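Side-chain contacts in transcriptional regulator, SorC family (Enterococcus faecalis, PDB 2O0M), which probably regulates transcription by binding DNA in response to a carbohydrate effector held by a putative sugar-binding domain: residues A[121-124]-A[125-129]; A[259-262]-A[263-267]. All coordinates share one frame; numbering follows the deposited sequence.

Contact 1 of 2, residues A[121-124]-A[125-129]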
loop_
_atom_site.group_PDB
_atom_site.type_symbol
_atom_site.label_atom_id
_atom_site.label_comp_id
_atom_site.label_asym_id
_atom_site.label_seq_id
_atom_site.Cartn_x
_atom_site.Cartn_y
_atom_site.Cartn_z
ATOM N N LYS A 121 -11.989 -3.745 15.563
ATOM C CA LYS A 121 -10.540 -3.543 15.534
ATOM C C LYS A 121 -9.732 -4.813 15.308
ATOM O O LYS A 121 -8.661 -4.752 14.707
ATOM C CB LYS A 121 -10.063 -2.842 16.807
ATOM C CG LYS A 121 -10.374 -1.369 16.796
ATOM C CD LYS A 121 -9.942 -0.688 18.086
ATOM C CE LYS A 121 -10.358 0.773 18.085
ATOM N NZ LYS A 121 -9.971 1.441 16.805
ATOM N N LYS A 122 -10.234 -5.960 15.755
ATOM C CA LYS A 122 -9.477 -7.211 15.595
ATOM C C LYS A 122 -9.239 -7.559 14.123
ATOM O O LYS A 122 -8.252 -8.213 13.795
ATOM C CB LYS A 122 -10.159 -8.390 16.312
ATOM C CG LYS A 122 -9.490 -9.770 16.045
ATOM C CD LYS A 122 -9.977 -10.870 16.997
ATOM C CE LYS A 122 -9.434 -12.267 16.633
ATOM N NZ LYS A 122 -9.913 -12.794 15.326
ATOM N N VAL A 123 -10.119 -7.109 13.234
ATOM C CA VAL A 123 -9.976 -7.431 11.806
ATOM C C VAL A 123 -8.639 -6.918 11.255
ATOM O O VAL A 123 -8.007 -7.596 10.465
ATOM C CB VAL A 123 -11.158 -6.902 10.961
ATOM C CG1 VAL A 123 -10.922 -7.130 9.457
ATOM C CG2 VAL A 123 -12.462 -7.582 11.389
ATOM N N LEU A 124 -8.208 -5.738 11.692
ATOM C CA LEU A 124 -6.915 -5.189 11.242
ATOM C C LEU A 124 -5.741 -6.008 11.775
ATOM O O LEU A 124 -4.756 -6.230 11.073
ATOM C CB LEU A 124 -6.775 -3.729 11.659
ATOM C CG LEU A 124 -7.725 -2.738 10.974
ATOM C CD1 LEU A 124 -7.343 -1.306 11.336
ATOM C CD2 LEU A 124 -7.732 -2.890 9.463
ATOM N N SER A 125 -5.859 -6.463 13.017
ATOM C CA SER A 125 -4.884 -7.389 13.597
ATOM C C SER A 125 -4.853 -8.686 12.791
ATOM O O SER A 125 -3.782 -9.212 12.473
ATOM C CB SER A 125 -5.210 -7.668 15.081
ATOM O OG SER A 125 -4.515 -8.808 15.563
ATOM N N ASP A 126 -6.034 -9.196 12.460
ATOM C CA ASP A 126 -6.167 -10.356 11.585
ATOM C C ASP A 126 -5.526 -10.127 10.220
ATOM O O ASP A 126 -4.927 -11.045 9.662
ATOM C CB ASP A 126 -7.635 -10.744 11.400
ATOM C CG ASP A 126 -8.270 -11.280 12.673
ATOM O OD1 ASP A 126 -7.546 -11.753 13.573
ATOM O OD2 ASP A 126 -9.505 -11.223 12.763
ATOM N N PHE A 127 -5.636 -8.914 9.684
ATOM C CA PHE A 127 -4.930 -8.601 8.417
ATOM C C PHE A 127 -3.419 -8.809 8.570
ATOM O O PHE A 127 -2.753 -9.235 7.625
ATOM C CB PHE A 127 -5.179 -7.166 7.932
ATOM C CG PHE A 127 -6.559 -6.891 7.365
ATOM C CD1 PHE A 127 -7.446 -7.901 6.997
ATOM C CD2 PHE A 127 -6.952 -5.575 7.172
ATOM C CE1 PHE A 127 -8.693 -7.593 6.472
ATOM C CE2 PHE A 127 -8.190 -5.266 6.652
ATOM C CZ PHE A 127 -9.062 -6.281 6.292
ATOM N N GLY A 128 -2.878 -8.484 9.744
ATOM C CA GLY A 128 -1.465 -8.729 10.054
ATOM C C GLY A 128 -1.109 -10.200 9.983
ATOM O O GLY A 128 -0.119 -10.585 9.380
ATOM N N ASP A 129 -1.918 -11.032 10.620
ATOM C CA ASP A 129 -1.738 -12.486 10.559
ATOM C C ASP A 129 -1.768 -12.982 9.118
ATOM O O ASP A 129 -0.917 -13.775 8.698
ATOM C CB ASP A 129 -2.842 -13.205 11.354
ATOM C CG ASP A 129 -2.589 -13.222 12.849
ATOM O OD1 ASP A 129 -1.507 -12.802 13.303
ATOM O OD2 ASP A 129 -3.492 -13.684 13.579
#
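Lys122 and Asp126 form an i to i+4 salt bridge in the first turns of helix 122-138, in the putative sugar-binding domain, while Val123 and Leu124 close on the Phe127 ring one turn ahead. The lysine chain leaves with CG anti to its own nitrogen (chi1 173°), runs extended to CE and bends only at its last torsion, which brings NZ in front of the two carboxylate oxygens. There it grips both in a fork: NZ lies 3.0 Å from Asp126 OD2 and 3.1 Å from Asp126 OD1, each oxygen using its syn lone pair. Beneath the bridge the backbone repeats the link, Asp126 N donating to Lys122 O at 2.8 Å. Val123 O accepts from Phe127 N and also lies over one face of the Phe127 ring, offset toward the rim. A CH-pi contact comes from Val123 CG1, 4.1 Å from the Phe127 ring centroid and 28° off the ring normal. Leu124 reaches the same ring obliquely, its CD2 3.6 Å from Phe127 CD2. The salt bridge thus spans the polar flank of the helix, and the Val123-Phe127 pair lies on its buried side, with Leu124 at the margin. That side packs into the fold: Phe127 meets Val113 of strand 109-113, Ile330 of strand 328-332 and Val157 of helix 152-159, whose Met156 meets Leu124.

Contact 2 of 2, residues A[259-262]-A[263-267]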
loop_
_atom_site.group_PDB
_atom_site.type_symbol
_atom_site.label_atom_id
_atom_site.label_comp_id
_atom_site.label_asym_id
_atom_site.label_seq_id
_atom_site.Cartn_x
_atom_site.Cartn_y
_atom_site.Cartn_z
ATOM N N GLU A 259 -5.443 21.573 -5.208
ATOM C CA GLU A 259 -5.492 20.133 -5.477
ATOM C C GLU A 259 -6.779 19.507 -4.952
ATOM O O GLU A 259 -7.382 18.669 -5.620
ATOM C CB GLU A 259 -4.279 19.417 -4.874
ATOM C CG GLU A 259 -2.979 19.703 -5.622
ATOM C CD GLU A 259 -1.741 19.143 -4.923
ATOM O OE1 GLU A 259 -1.561 19.390 -3.711
ATOM O OE2 GLU A 259 -0.937 18.462 -5.590
HETATM N N MSE A 260 -7.197 19.918 -3.759
HETATM C CA MSE A 260 -8.430 19.399 -3.170
HETATM C C MSE A 260 -9.621 19.713 -4.077
HETATM O O MSE A 260 -10.446 18.847 -4.360
HETATM C CB MSE A 260 -8.661 20.015 -1.797
HETATM C CG MSE A 260 -9.996 19.697 -1.208
HETATM SE SE MSE A 260 -10.400 17.771 -1.187
HETATM C CE MSE A 260 -9.577 17.453 0.503
ATOM N N VAL A 261 -9.708 20.962 -4.519
ATOM C CA VAL A 261 -10.812 21.372 -5.381
ATOM C C VAL A 261 -10.775 20.605 -6.706
ATOM O O VAL A 261 -11.815 20.161 -7.185
ATOM C CB VAL A 261 -10.799 22.887 -5.633
ATOM C CG1 VAL A 261 -11.823 23.262 -6.713
ATOM C CG2 VAL A 261 -11.097 23.619 -4.339
HETATM N N MSE A 262 -9.577 20.446 -7.270
HETATM C CA MSE A 262 -9.377 19.703 -8.525
HETATM C C MSE A 262 -9.831 18.234 -8.347
HETATM O O MSE A 262 -10.530 17.679 -9.195
HETATM C CB MSE A 262 -7.904 19.835 -8.995
HETATM C CG MSE A 262 -7.597 19.456 -10.466
HETATM SE SE MSE A 262 -5.783 20.007 -11.223
HETATM C CE MSE A 262 -4.760 20.209 -9.603
ATOM N N LEU A 263 -9.474 17.609 -7.231
ATOM C CA LEU A 263 -9.852 16.208 -7.002
ATOM C C LEU A 263 -11.361 16.006 -6.883
ATOM O O LEU A 263 -11.904 15.016 -7.371
ATOM C CB LEU A 263 -9.155 15.662 -5.753
ATOM C CG LEU A 263 -7.663 15.368 -5.924
ATOM C CD1 LEU A 263 -7.049 15.067 -4.583
ATOM C CD2 LEU A 263 -7.403 14.223 -6.900
ATOM N N LYS A 264 -12.031 16.949 -6.231
ATOM C CA LYS A 264 -13.486 16.936 -6.134
ATOM C C LYS A 264 -14.154 17.000 -7.498
ATOM O O LYS A 264 -15.083 16.238 -7.792
ATOM C CB LYS A 264 -13.957 18.139 -5.333
ATOM C CG LYS A 264 -14.013 17.907 -3.869
ATOM C CD LYS A 264 -14.103 19.235 -3.169
ATOM C CE LYS A 264 -12.815 19.555 -2.525
ATOM N NZ LYS A 264 -12.663 18.712 -1.341
ATOM N N GLN A 265 -13.694 17.924 -8.328
ATOM C CA GLN A 265 -14.349 18.124 -9.613
ATOM C C GLN A 265 -14.003 17.041 -10.630
ATOM O O GLN A 265 -14.780 16.812 -11.552
ATOM C CB GLN A 265 -14.127 19.536 -10.162
ATOM C CG GLN A 265 -12.713 19.926 -10.491
ATOM C CD GLN A 265 -12.483 21.436 -10.379
ATOM O OE1 GLN A 265 -13.415 22.221 -10.151
ATOM N NE2 GLN A 265 -11.239 21.847 -10.544
ATOM N N LYS A 266 -12.872 16.353 -10.447
ATOM C CA LYS A 266 -12.546 15.181 -11.280
ATOM C C LYS A 266 -13.118 13.879 -10.695
ATOM O O LYS A 266 -12.845 12.792 -11.204
ATOM C CB LYS A 266 -11.036 15.059 -11.531
ATOM C CG LYS A 266 -10.405 16.317 -12.127
ATOM C CD LYS A 266 -9.313 16.012 -13.129
ATOM C CE LYS A 266 -8.332 17.176 -13.275
ATOM N NZ LYS A 266 -7.776 17.270 -14.657
ATOM N N ASN A 267 -13.930 14.005 -9.647
ATOM C CA ASN A 267 -14.657 12.889 -9.046
ATOM C C ASN A 267 -13.739 11.736 -8.652
ATOM O O ASN A 267 -14.008 10.571 -8.940
ATOM C CB ASN A 267 -15.773 12.415 -9.979
ATOM C CG ASN A 267 -16.794 13.500 -10.247
ATOM O OD1 ASN A 267 -17.058 13.847 -11.396
ATOM N ND2 ASN A 267 -17.365 14.052 -9.183
#
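Met262, a selenomethionine, lies alongside Lys266 one turn on, the two chains pointing the same way, with Met262 CG 3.7 Å from Lys266 CE. Lys266 CG also rests 3.2 Å from Met262 O, which accepts the backbone bond from Lys266 N. Gln265 folds back over the preceding turn: its chi1 of 64° sets CG between the backbone nitrogen and carbonyl carbon, and the extended chain lays the amide back over Val261 and Met262, NE2 coming 3.5 Å from Met262 CA and OE1 3.9 Å from Val261 CG1. Leu263 turns inward, its CG 3.3 Å from Glu259 O, and packs on Leu247 and Ala250 of helix 246-252 and on Tyr285, whose OH is hydrogen-bonded to Glu259 OE2. The end of Lys264 is modelled too close to Met260, so that pairing is doubtful. Helix 257-265 stops here in a Schellman motif: Asn267, at positive phi, has its N hydrogen-bonded to Lys264 O at 3.1 Å, and Ala268 N reaches back to Leu263 O. Across the two segments, then, the polar bonding is all main chain, from Leu263 N to Glu259 O through Lys266 N to Met262 O, while the side chains add van der Waals contact along a largely exposed turn.

From the N terminus the chain meets contact 1 first, at the start of helix 122-138, and only much later contact 2, which ends helix 257-265. Each is a short-range pairing inside one helix, so neither closes a long loop, and they follow in series without nesting or crossing. Their centres are 32 Å apart and their nearest atoms about 22 Å, within the same putative sugar-binding domain. The helix of contact 1 packs on parallel strands 109-113 and 328-332 of the mixed sheet and on helix 152-159; contact 2 lies farther from the chain centre, where its helix packs on helix 246-252 and strand 283-286.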